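Local structure of ferric vibriobactin ABC transporter, periplasmic ferric vibriobactin-binding protein (3R5T) at residues Arg7-Ala12 against Pro112-Asp117; His171-Val176 against Ile217-Leu222; Glu228-Ile233 against Leu252-Arg257. The protein binds ferric vibriobactin in the periplasm of Vibrio cholerae and probably hands it to an ABC transporter for iron uptake. One frame throughout, in Å; residues are numbered along the deposited sequence.

Interaction 1 belongs to the lobe built on the parallel sheet, interactions 2 and 3 to the lobe built on the mixed sheet, an arrangement consistent with the two-lobed fold of siderophore-binding proteins. Centres of interactions 1 and 3 are about 39 Å apart, on opposite sides of the chain's centre; centres of interactions 1 and 2 are about 36 Å apart. Interactions 2 and 3, with centres about 16 Å apart, adjoin through Leu222 and Leu252. Vibriobactin is bonded directly by His171 of interaction 2. The side chain of Asp117 in interaction 1 is about 8 Å from the bound VBN (vibriobactin). The side chain of Thr230 in interaction 3 is about 13 Å from the bound VBN.

Interaction 1 (Arg7-Ala12 against Pro112-Asp117); sequences RTFQNA and PTILVD. With EDO (1,2-ethanediol), chain E; MOH (methanol), chain D.
Asn11 and Ala12 together satisfy both backbone polar atoms of Leu115. The N-H of Leu115 goes to Asn11 OD1 at 2.9 Å, bent to 154° at the hydrogen and arriving from above the amide plane, 49° out of it. The carbonyl is used by the backbone: Ala12 N lies 2.9 Å from Leu115 O. One side-chain amide and one peptide N-H thus do the work of a neighbouring strand on 113-116, an outermost strand of the parallel sheet. Asn11 CG is held beside its own backbone N (chi1 -63°), from where OD1 reaches Leu115 N. The amide is gripped at its other end too, since ND2 is hydrogen-bonded to Ser15 OG and Thr17 OG1.

Phe9, two residues before Asn11, packs on Ile114 and Val116. Ile114 CD1 sits over one ring face, 4.1 Å from the centroid and offset toward the rim, while Ile114 CG2 touches Phe9 CD2 at 3.6 Å. Val116 CG1 meets the ring at its edge, 3.8 Å from Phe9 CZ. Ala133 and the side chain of Gln129 from helix 123-134 also touch Phe9.

Other backbone groups are met by small molecules, probably from the crystallisation liquor. Asp117 N donates to the methanol oxygen at 2.8 Å, and that methanol also bonds to Gln129 OE1. Ethanediol O2 accepts from Gln10 N at 2.8 Å, and its O1 donates to Thr8 O. Asp117 OD1 is hydrogen-bonded to Ser119 OG, and OD2 forms a salt bridge with Arg212.

Segment 7-12 thus joins the sheet edge by two bonds, both to Leu115, backed by aromatic packing; Thr17 OG1 of the same hairpin adds a third, to Thr113 O.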
loop_
_atom_site.group_PDB
_atom_site.type_symbol
_atom_site.label_atom_id
_atom_site.label_comp_id
_atom_site.label_asym_id
_atom_site.label_seq_id
_atom_site.Cartn_x
_atom_site.Cartn_y
_atom_site.Cartn_z
ATOM N N ARG A 7 26.884 -5.822 -1.895
ATOM C CA ARG A 7 25.987 -6.362 -2.905
ATOM C C ARG A 7 25.396 -5.219 -3.721
ATOM O O ARG A 7 25.377 -4.059 -3.279
ATOM C CB ARG A 7 24.878 -7.206 -2.272
ATOM C CG ARG A 7 23.988 -6.437 -1.318
ATOM C CD ARG A 7 22.909 -7.321 -0.697
ATOM N NE ARG A 7 23.458 -8.421 0.090
ATOM C CZ ARG A 7 22.718 -9.349 0.697
ATOM N NH1 ARG A 7 21.387 -9.310 0.606
ATOM N NH2 ARG A 7 23.300 -10.326 1.385
ATOM N N THR A 8 24.925 -5.547 -4.914
ATOM C CA THR A 8 24.347 -4.575 -5.824
ATOM C C THR A 8 22.838 -4.705 -5.800
ATOM O O THR A 8 22.302 -5.805 -5.837
ATOM C CB THR A 8 24.828 -4.807 -7.258
ATOM O OG1 THR A 8 26.232 -4.548 -7.335
ATOM C CG2 THR A 8 24.084 -3.900 -8.235
ATOM N N PHE A 9 22.172 -3.560 -5.710
ATOM C CA PHE A 9 20.722 -3.481 -5.726
ATOM C C PHE A 9 20.281 -2.823 -7.029
ATOM O O PHE A 9 20.797 -1.750 -7.398
ATOM C CB PHE A 9 20.228 -2.654 -4.527
ATOM C CG PHE A 9 18.730 -2.561 -4.435
ATOM C CD1 PHE A 9 18.003 -3.542 -3.772
ATOM C CD2 PHE A 9 18.047 -1.502 -5.029
ATOM C CE1 PHE A 9 16.615 -3.457 -3.688
ATOM C CE2 PHE A 9 16.668 -1.421 -4.958
ATOM C CZ PHE A 9 15.946 -2.409 -4.291
ATOM N N GLN A 10 19.324 -3.444 -7.711
ATOM C CA GLN A 10 18.766 -2.886 -8.932
ATOM C C GLN A 10 17.601 -1.954 -8.630
ATOM O O GLN A 10 16.556 -2.374 -8.118
ATOM C CB GLN A 10 18.340 -4.004 -9.890
ATOM C CG GLN A 10 19.517 -4.829 -10.422
ATOM C CD GLN A 10 19.076 -5.983 -11.301
ATOM O OE1 GLN A 10 18.086 -6.658 -11.009
ATOM N NE2 GLN A 10 19.816 -6.226 -12.380
ATOM N N ASN A 11 17.806 -0.670 -8.928
ATOM C CA ASN A 11 16.807 0.375 -8.688
ATOM C C ASN A 11 15.735 0.405 -9.764
ATOM O O ASN A 11 15.948 -0.072 -10.882
ATOM C CB ASN A 11 17.495 1.738 -8.607
ATOM C CG ASN A 11 18.460 1.834 -7.444
ATOM O OD1 ASN A 11 18.108 1.520 -6.308
ATOM N ND2 ASN A 11 19.684 2.252 -7.721
ATOM N N ALA A 12 14.575 0.968 -9.428
ATOM C CA ALA A 12 13.437 0.970 -10.344
ATOM C C ALA A 12 13.673 1.787 -11.608
ATOM O O ALA A 12 12.918 1.652 -12.564
ATOM C CB ALA A 12 12.164 1.443 -9.636
ATOM N N PRO A 112 24.360 5.163 0.757
ATOM C CA PRO A 112 23.801 4.370 -0.343
ATOM C C PRO A 112 22.294 4.576 -0.412
ATOM O O PRO A 112 21.596 4.414 0.590
ATOM C CB PRO A 112 24.128 2.932 0.061
ATOM C CG PRO A 112 25.409 3.069 0.868
ATOM C CD PRO A 112 25.229 4.359 1.642
ATOM N N THR A 113 21.801 4.941 -1.587
ATOM C CA THR A 113 20.398 5.297 -1.770
ATOM C C THR A 113 19.764 4.388 -2.819
ATOM O O THR A 113 20.299 4.237 -3.916
ATOM C CB THR A 113 20.291 6.787 -2.175
ATOM O OG1 THR A 113 20.827 7.581 -1.117
ATOM C CG2 THR A 113 18.848 7.212 -2.411
ATOM N N ILE A 114 18.640 3.775 -2.460
ATOM C CA ILE A 114 17.931 2.868 -3.365
ATOM C C ILE A 114 16.532 3.381 -3.707
ATOM O O ILE A 114 15.932 4.158 -2.951
ATOM C CB ILE A 114 17.877 1.424 -2.814
ATOM C CG1 ILE A 114 17.034 1.339 -1.520
ATOM C CG2 ILE A 114 19.306 0.879 -2.655
ATOM C CD1 ILE A 114 16.720 -0.116 -1.098
ATOM N N LEU A 115 16.035 2.939 -4.858
ATOM C CA LEU A 115 14.785 3.438 -5.427
ATOM C C LEU A 115 13.883 2.253 -5.796
ATOM O O LEU A 115 14.270 1.385 -6.594
ATOM C CB LEU A 115 15.116 4.272 -6.667
ATOM C CG LEU A 115 13.992 4.810 -7.543
ATOM C CD1 LEU A 115 13.116 5.778 -6.761
ATOM C CD2 LEU A 115 14.545 5.468 -8.795
ATOM N N VAL A 116 12.682 2.236 -5.207
ATOM C CA VAL A 116 11.709 1.164 -5.386
ATOM C C VAL A 116 10.369 1.754 -5.807
ATOM O O VAL A 116 10.043 2.902 -5.494
ATOM C CB VAL A 116 11.534 0.322 -4.090
ATOM C CG1 VAL A 116 12.850 -0.364 -3.729
ATOM C CG2 VAL A 116 11.032 1.194 -2.927
ATOM N N ASP A 117 9.599 0.974 -6.553
ATOM C CA ASP A 117 8.269 1.387 -6.966
ATOM C C ASP A 117 7.257 0.487 -6.281
ATOM O O ASP A 117 7.202 -0.720 -6.549
ATOM C CB ASP A 117 8.141 1.297 -8.483
ATOM C CG ASP A 117 6.835 1.885 -8.998
ATOM O OD1 ASP A 117 5.975 2.272 -8.173
ATOM O OD2 ASP A 117 6.688 1.950 -10.235
HETATM C C1 EDO E . 18.607 -7.100 -5.013
HETATM O O1 EDO E . 19.871 -6.714 -4.441
HETATM C C2 EDO E . 18.165 -6.083 -6.068
HETATM O O2 EDO E . 18.954 -6.205 -7.254
HETATM C C MOH D . 11.014 -1.277 -8.373
HETATM O O MOH D . 10.521 -1.592 -7.073
#

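Interaction 2 (His171-Val176 against Ile217-Leu222); sequences HGPGVV and IHYEHL. With VBN ((4S,5R)-N-{3-[(2,3-dihydroxybenzoyl)amino]propyl}-2-(2,3-dihydroxyphenyl)-N-[3-({[(4S,5R)-2-(2,3-dihydroxyphenyl)-5-met hyl-4,5-dihydro-1,3-oxazol-4-yl]carbonyl}amino)propyl]-5-methyl-4,5-dihydro-1,3-oxazole-4-carboxamide), chain B.
Pro173 lies on the ring of Tyr219: its CA stands 3.4 Å from the centroid and only 2° off the normal, a CH-pi contact over the ring centre. The two side chains run side by side in the same direction, with Pro173 CB 3.9 Å from Tyr219 CE1. Gly172 O approaches the ring obliquely, at 3.2 Å from Tyr219 CD2, and Val175 O reaches Tyr219 CB at 3.5 Å. Tyr219 CG is anti to the backbone N (chi1 170°), which directs the side chain toward the turn. Further along, Val176 CA makes a CA-H...O contact with Ile217 O at 3.4 Å.

The piece resting on the tyrosine is a type II beta turn from Gly172 to Val175, with Pro173 and Gly174 in its central positions; Gly174 has the positive phi that such a turn favours. It belongs to the loop joining strands 165-169 and 177-180 of the mixed sheet, whereas Ile217 ends 214-217, an outermost strand antiparallel to 177-180.

Two waters supplement the packing. One donates to Glu220 OE2 at 2.8 Å and accepts weakly from Gly174 N; the other accepts from Tyr219 N at 3.0 Å and donates weakly to Val175 O.

In the next shell, Asp246 OD2 is hydrogen-bonded to Tyr219 OH, and Asn177 ND2 to Gly172 O. Asn177 OD1 is hydrogen-bonded to His171 N, just ahead of the turn. His171 NE2 donates to OAC, an amide carbonyl oxygen of vibriobactin, at 2.9 Å with 148° at the hydrogen; OAC lies in the imidazole plane, and siderophore atom CAU lies over a ring face.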
loop_
_atom_site.group_PDB
_atom_site.type_symbol
_atom_site.label_atom_id
_atom_site.label_comp_id
_atom_site.label_asym_id
_atom_site.label_seq_id
_atom_site.Cartn_x
_atom_site.Cartn_y
_atom_site.Cartn_z
ATOM N N HIS A 171 -13.978 10.595 -4.499
ATOM C CA HIS A 171 -13.933 11.998 -4.094
ATOM C C HIS A 171 -15.133 12.801 -4.559
ATOM O O HIS A 171 -15.146 14.008 -4.398
ATOM C CB HIS A 171 -12.650 12.666 -4.572
ATOM C CG HIS A 171 -11.421 12.046 -4.000
ATOM N ND1 HIS A 171 -11.041 12.224 -2.688
ATOM C CD2 HIS A 171 -10.508 11.213 -4.549
ATOM C CE1 HIS A 171 -9.938 11.533 -2.456
ATOM N NE2 HIS A 171 -9.595 10.912 -3.568
ATOM N N GLY A 172 -16.121 12.139 -5.148
ATOM C CA GLY A 172 -17.369 12.786 -5.512
ATOM C C GLY A 172 -17.392 13.438 -6.880
ATOM O O GLY A 172 -16.424 13.362 -7.629
ATOM N N PRO A 173 -18.507 14.107 -7.201
ATOM C CA PRO A 173 -18.702 14.739 -8.511
ATOM C C PRO A 173 -17.688 15.843 -8.805
ATOM O O PRO A 173 -17.181 16.486 -7.885
ATOM C CB PRO A 173 -20.093 15.391 -8.409
ATOM C CG PRO A 173 -20.657 15.030 -7.092
ATOM C CD PRO A 173 -19.649 14.294 -6.282
ATOM N N GLY A 174 -17.415 16.058 -10.087
ATOM C CA GLY A 174 -16.641 17.208 -10.526
ATOM C C GLY A 174 -15.170 17.133 -10.173
ATOM O O GLY A 174 -14.448 18.129 -10.271
ATOM N N VAL A 175 -14.725 15.951 -9.763
ATOM C CA VAL A 175 -13.344 15.713 -9.347
ATOM C C VAL A 175 -12.862 14.425 -9.998
ATOM O O VAL A 175 -13.663 13.520 -10.243
ATOM C CB VAL A 175 -13.249 15.551 -7.808
ATOM C CG1 VAL A 175 -11.846 15.115 -7.373
ATOM C CG2 VAL A 175 -13.641 16.851 -7.123
ATOM N N VAL A 176 -11.563 14.338 -10.251
ATOM C CA VAL A 176 -10.997 13.100 -10.752
ATOM C C VAL A 176 -11.051 12.067 -9.630
ATOM O O VAL A 176 -10.601 12.323 -8.515
ATOM C CB VAL A 176 -9.542 13.306 -11.246
ATOM C CG1 VAL A 176 -8.818 11.959 -11.389
ATOM C CG2 VAL A 176 -9.547 14.089 -12.559
ATOM N N ILE A 217 -9.477 8.794 -13.207
ATOM C CA ILE A 217 -10.522 8.903 -14.224
ATOM C C ILE A 217 -11.461 10.096 -13.962
ATOM O O ILE A 217 -11.675 10.480 -12.813
ATOM C CB ILE A 217 -11.368 7.593 -14.292
ATOM C CG1 ILE A 217 -12.160 7.407 -12.992
ATOM C CG2 ILE A 217 -10.478 6.371 -14.592
ATOM C CD1 ILE A 217 -13.122 6.242 -13.001
ATOM N N HIS A 218 -12.044 10.658 -15.024
ATOM C CA HIS A 218 -13.136 11.608 -14.840
ATOM C C HIS A 218 -14.255 10.921 -14.065
ATOM O O HIS A 218 -14.509 9.717 -14.241
ATOM C CB HIS A 218 -13.674 12.124 -16.167
ATOM C CG HIS A 218 -12.698 12.950 -16.942
ATOM N ND1 HIS A 218 -12.855 13.214 -18.285
ATOM C CD2 HIS A 218 -11.557 13.572 -16.568
ATOM C CE1 HIS A 218 -11.853 13.966 -18.706
ATOM N NE2 HIS A 218 -11.049 14.193 -17.684
ATOM N N TYR A 219 -14.908 11.700 -13.207
ATOM C CA TYR A 219 -15.980 11.230 -12.343
ATOM C C TYR A 219 -17.032 10.408 -13.080
ATOM O O TYR A 219 -17.460 9.366 -12.584
ATOM C CB TYR A 219 -16.651 12.438 -11.701
ATOM C CG TYR A 219 -17.934 12.145 -10.959
ATOM C CD1 TYR A 219 -19.155 12.577 -11.462
ATOM C CD2 TYR A 219 -17.930 11.442 -9.763
ATOM C CE1 TYR A 219 -20.334 12.342 -10.789
ATOM C CE2 TYR A 219 -19.113 11.186 -9.081
ATOM C CZ TYR A 219 -20.308 11.629 -9.610
ATOM O OH TYR A 219 -21.487 11.413 -8.948
ATOM N N GLU A 220 -17.445 10.886 -14.249
ATOM C CA GLU A 220 -18.515 10.236 -15.015
ATOM C C GLU A 220 -18.253 8.756 -15.287
ATOM O O GLU A 220 -19.192 7.964 -15.408
ATOM C CB GLU A 220 -18.770 10.947 -16.356
ATOM C CG GLU A 220 -19.463 12.285 -16.232
ATOM C CD GLU A 220 -18.609 13.298 -15.513
ATOM O OE1 GLU A 220 -17.375 13.284 -15.736
ATOM O OE2 GLU A 220 -19.172 14.096 -14.729
ATOM N N HIS A 221 -16.988 8.373 -15.418
ATOM C CA HIS A 221 -16.676 6.969 -15.698
ATOM C C HIS A 221 -17.091 6.017 -14.576
ATOM O O HIS A 221 -17.249 4.813 -14.818
ATOM C CB HIS A 221 -15.193 6.773 -16.029
ATOM C CG HIS A 221 -14.779 7.347 -17.351
ATOM N ND1 HIS A 221 -15.293 6.910 -18.553
ATOM C CD2 HIS A 221 -13.879 8.313 -17.657
ATOM C CE1 HIS A 221 -14.736 7.589 -19.542
ATOM N NE2 HIS A 221 -13.875 8.448 -19.024
ATOM N N LEU A 222 -17.223 6.530 -13.353
ATOM C CA LEU A 222 -17.704 5.701 -12.248
ATOM C C LEU A 222 -19.044 5.057 -12.564
ATOM O O LEU A 222 -19.320 3.934 -12.123
ATOM C CB LEU A 222 -17.826 6.511 -10.950
ATOM C CG LEU A 222 -16.540 6.947 -10.235
ATOM C CD1 LEU A 222 -16.915 7.780 -9.025
ATOM C CD2 LEU A 222 -15.680 5.741 -9.827
HETATM C C VBN B . -3.655 13.089 -4.079
HETATM N N VBN B . -1.348 12.041 -4.090
HETATM O O VBN B . -3.820 12.893 -5.237
HETATM C CA VBN B . -2.284 12.937 -3.434
HETATM C CB VBN B . -1.447 14.271 -3.384
HETATM C CAB VBN B . -3.392 9.861 3.903
HETATM O OAC VBN B . -7.622 9.328 -4.903
HETATM O OAD VBN B . -2.916 13.448 1.093
HETATM O OAF VBN B . -1.833 7.850 -4.175
HETATM O OAG VBN B . 1.009 9.071 -7.703
HETATM O OAH VBN B . 0.573 9.470 -3.261
HETATM O OAI VBN B . -3.525 9.903 -4.164
HETATM O OAJ VBN B . -0.603 10.093 -5.765
HETATM O OAK VBN B . -1.549 10.252 -1.759
HETATM C CAL VBN B . -4.999 6.068 -5.064
HETATM C CAM VBN B . 2.124 12.623 -7.533
HETATM C CAN VBN B . 1.926 9.084 0.179
HETATM C CAO VBN B . -3.609 6.281 -4.773
HETATM C CAP VBN B . 2.053 11.256 -7.929
HETATM C CAQ VBN B . 1.863 9.030 -1.252
HETATM C CAR VBN B . -5.926 7.174 -5.065
HETATM C CAS VBN B . 1.261 13.129 -6.551
HETATM C CAT VBN B . 0.824 9.562 0.934
HETATM C CAU VBN B . -7.057 13.056 -4.065
HETATM C CAV VBN B . -5.784 14.273 -1.049
HETATM C CAW VBN B . -6.894 12.030 -5.199
HETATM C CAX VBN B . -5.590 14.326 0.485
HETATM C CAY VBN B . -5.944 14.100 -3.954
HETATM C CAZ VBN B . -4.507 13.978 -1.852
HETATM N NBB VBN B . -5.968 10.926 -4.957
HETATM N NBC VBN B . -5.220 13.012 1.007
HETATM N NBD VBN B . -2.792 10.501 0.530
HETATM O OBF VBN B . -1.429 10.464 2.436
HETATM C CBG VBN B . -6.468 9.574 -4.849
HETATM C CBH VBN B . -3.815 12.673 1.252
HETATM C CBJ VBN B . -0.678 12.863 -5.064
HETATM C CBK VBN B . -3.152 7.600 -4.482
HETATM C CBL VBN B . 1.105 10.401 -7.338
HETATM C CBM VBN B . 0.696 9.455 -1.882
HETATM C CBN VBN B . -4.023 8.650 -4.488
HETATM C CBO VBN B . 0.289 10.897 -6.405
HETATM C CBP VBN B . -0.363 9.916 -1.148
HETATM C CBQ VBN B . -5.471 8.423 -4.790
HETATM C CBR VBN B . 0.382 12.301 -5.978
HETATM C CBS VBN B . -0.306 9.950 0.317
HETATM C CBU VBN B . -2.778 10.860 2.939
HETATM C CBW VBN B . -1.461 10.574 1.047
HETATM C CBX VBN B . -3.552 11.206 1.571
HETATM N NBY VBN B . -4.720 13.670 -3.270
HETATM O OG1 VBN B . -0.587 14.194 -4.603
HETATM C CG2 VBN B . -0.799 14.669 -2.068
HETATM O O HOH W 1 -18.757 15.801 -12.596
HETATM O O HOH W 2 -14.339 14.634 -13.438
#

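Interaction 3 (Glu228-Ile233 against Leu252-Arg257)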
loop_
_atom_site.group_PDB
_atom_site.type_symbol
_atom_site.label_atom_id
_atom_site.label_comp_id
_atom_site.label_asym_id
_atom_site.label_seq_id
_atom_site.Cartn_x
_atom_site.Cartn_y
_atom_site.Cartn_z
ATOM N N GLU A 228 -20.570 -6.166 -9.149
ATOM C CA GLU A 228 -21.685 -6.308 -8.235
ATOM C C GLU A 228 -21.341 -5.847 -6.826
ATOM O O GLU A 228 -22.229 -5.675 -5.991
ATOM C CB GLU A 228 -22.129 -7.770 -8.192
ATOM C CG GLU A 228 -22.639 -8.301 -9.526
ATOM C CD GLU A 228 -21.603 -9.078 -10.345
ATOM O OE1 GLU A 228 -20.380 -8.794 -10.282
ATOM O OE2 GLU A 228 -22.035 -9.994 -11.082
ATOM N N THR A 229 -20.050 -5.656 -6.568
ATOM C CA THR A 229 -19.567 -5.249 -5.257
ATOM C C THR A 229 -18.530 -4.146 -5.429
ATOM O O THR A 229 -17.733 -4.182 -6.362
ATOM C CB THR A 229 -18.958 -6.441 -4.491
ATOM O OG1 THR A 229 -19.991 -7.405 -4.233
ATOM C CG2 THR A 229 -18.342 -5.994 -3.167
ATOM N N THR A 230 -18.568 -3.149 -4.549
ATOM C CA THR A 230 -17.582 -2.078 -4.557
ATOM C C THR A 230 -16.955 -1.930 -3.181
ATOM O O THR A 230 -17.661 -1.876 -2.176
ATOM C CB THR A 230 -18.217 -0.714 -4.936
ATOM O OG1 THR A 230 -18.618 -0.732 -6.310
ATOM C CG2 THR A 230 -17.210 0.446 -4.704
ATOM N N PHE A 231 -15.624 -1.876 -3.142
ATOM C CA PHE A 231 -14.906 -1.589 -1.919
ATOM C C PHE A 231 -14.291 -0.199 -2.037
ATOM O O PHE A 231 -13.651 0.120 -3.052
ATOM C CB PHE A 231 -13.804 -2.627 -1.693
ATOM C CG PHE A 231 -14.319 -4.008 -1.380
ATOM C CD1 PHE A 231 -14.742 -4.311 -0.100
ATOM C CD2 PHE A 231 -14.379 -4.997 -2.362
ATOM C CE1 PHE A 231 -15.229 -5.572 0.204
ATOM C CE2 PHE A 231 -14.850 -6.265 -2.063
ATOM C CZ PHE A 231 -15.279 -6.553 -0.780
ATOM N N LEU A 232 -14.448 0.616 -0.997
ATOM C CA LEU A 232 -13.916 1.980 -1.005
ATOM C C LEU A 232 -12.674 2.111 -0.124
ATOM O O LEU A 232 -12.710 1.830 1.080
ATOM C CB LEU A 232 -15.010 2.952 -0.541
ATOM C CG LEU A 232 -16.144 3.044 -1.578
ATOM C CD1 LEU A 232 -17.445 3.455 -0.936
ATOM C CD2 LEU A 232 -15.778 4.008 -2.707
ATOM N N ILE A 233 -11.577 2.575 -0.703
ATOM C CA ILE A 233 -10.391 2.754 0.125
ATOM C C ILE A 233 -10.538 3.934 1.071
ATOM O O ILE A 233 -11.286 4.869 0.781
ATOM C CB ILE A 233 -9.083 2.855 -0.701
ATOM C CG1 ILE A 233 -9.007 4.144 -1.524
ATOM C CG2 ILE A 233 -8.910 1.597 -1.546
ATOM C CD1 ILE A 233 -7.595 4.388 -2.067
ATOM N N LEU A 252 -25.604 1.886 -10.396
ATOM C CA LEU A 252 -24.469 0.971 -10.331
ATOM C C LEU A 252 -24.909 -0.379 -9.794
ATOM O O LEU A 252 -25.682 -0.457 -8.845
ATOM C CB LEU A 252 -23.345 1.514 -9.442
ATOM C CG LEU A 252 -22.347 2.480 -10.074
ATOM C CD1 LEU A 252 -21.263 2.848 -9.064
ATOM C CD2 LEU A 252 -21.730 1.886 -11.322
ATOM N N PRO A 253 -24.416 -1.465 -10.401
ATOM C CA PRO A 253 -24.816 -2.776 -9.893
ATOM C C PRO A 253 -24.532 -2.955 -8.402
ATOM O O PRO A 253 -25.361 -3.524 -7.687
ATOM C CB PRO A 253 -23.981 -3.751 -10.734
ATOM C CG PRO A 253 -23.714 -3.004 -12.007
ATOM C CD PRO A 253 -23.585 -1.558 -11.615
ATOM N N SER A 254 -23.390 -2.456 -7.929
ATOM C CA SER A 254 -23.043 -2.611 -6.521
ATOM C C SER A 254 -23.963 -1.807 -5.597
ATOM O O SER A 254 -24.279 -2.247 -4.489
ATOM C CB SER A 254 -21.574 -2.254 -6.298
ATOM O OG SER A 254 -21.308 -0.930 -6.736
ATOM N N ILE A 255 -24.392 -0.632 -6.052
ATOM C CA ILE A 255 -25.377 0.167 -5.319
ATOM C C ILE A 255 -26.783 -0.450 -5.375
ATOM O O ILE A 255 -27.479 -0.520 -4.365
ATOM C CB ILE A 255 -25.378 1.640 -5.789
ATOM C CG1 ILE A 255 -24.083 2.322 -5.342
ATOM C CG2 ILE A 255 -26.573 2.376 -5.226
ATOM C CD1 ILE A 255 -23.930 3.745 -5.868
ATOM N N GLN A 256 -27.190 -0.923 -6.548
ATOM C CA GLN A 256 -28.472 -1.607 -6.669
ATOM C C GLN A 256 -28.556 -2.797 -5.711
ATOM O O GLN A 256 -29.588 -3.025 -5.080
ATOM C CB GLN A 256 -28.706 -2.051 -8.111
ATOM C CG GLN A 256 -28.942 -0.886 -9.062
ATOM C CD GLN A 256 -29.058 -1.326 -10.510
ATOM O OE1 GLN A 256 -28.346 -2.225 -10.956
ATOM N NE2 GLN A 256 -29.954 -0.686 -11.253
ATOM N N ARG A 257 -27.460 -3.538 -5.586
ATOM C CA ARG A 257 -27.432 -4.705 -4.710
ATOM C C ARG A 257 -27.031 -4.360 -3.276
ATOM O O ARG A 257 -26.944 -5.246 -2.422
ATOM C CB ARG A 257 -26.491 -5.773 -5.263
ATOM C CG ARG A 257 -26.848 -6.256 -6.658
ATOM C CD ARG A 257 -25.715 -7.086 -7.249
ATOM N NE ARG A 257 -26.104 -7.742 -8.496
ATOM C CZ ARG A 257 -26.234 -7.112 -9.660
ATOM N NH1 ARG A 257 -26.017 -5.805 -9.737
ATOM N NH2 ARG A 257 -26.587 -7.788 -10.744
#
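A hydroxyl-to-hydroxyl hydrogen bond of 2.7 Å, between Thr230 OG1 and Ser254 OG, is the polar link across this contact. The serine oxygen stands in the crowded position between its own backbone N and carbonyl carbon (chi1 57°), which places it where it meets Thr230 OG1. Thr230 OG1 is also bonded to Asn166 OD1 of strand 165-169, so the threonine hydroxyl connects the helical turn with a neighbouring strand.

A CA-H...O contact lies alongside: Ser254 CA is 3.2 Å from Glu228 O, with 148° at the hydrogen. The same carbonyl accepts a conventional bond from Gln259 NE2.

The third kind is aliphatic packing on a guanidinium face, without ion pairing. Glu228 and Arg257 lie side by side and point the same way, but it is the aliphatic Glu228 CG that covers one face of the guanidinium, offset toward its rim and 3.7 Å from Arg257 NE. Carboxylate and guanidinium planes are 86° apart, and Glu228 OE2 remains 5.1 Å from Arg257 NH2, too far for a salt bridge. Glu228 OE1 is instead bonded to Arg164 N. Arg257, just past helix 253-256, turns its guanidinium back to the helix's first residue: Arg257 NH1 donates to Pro253 O at 3.1 Å, while Arg257 N reaches that oxygen at 3.0 Å from the opposite face of the carbonyl plane.

Topologically, helix 253-256 lies in the beta-alpha-beta crossover between parallel neighbours 229-233 and 260-264. The chemistry implies that the turn is held to the start of strand 229-233 by hydroxyl and carbonyl contacts, while the opposite charges may attract weakly over their distance.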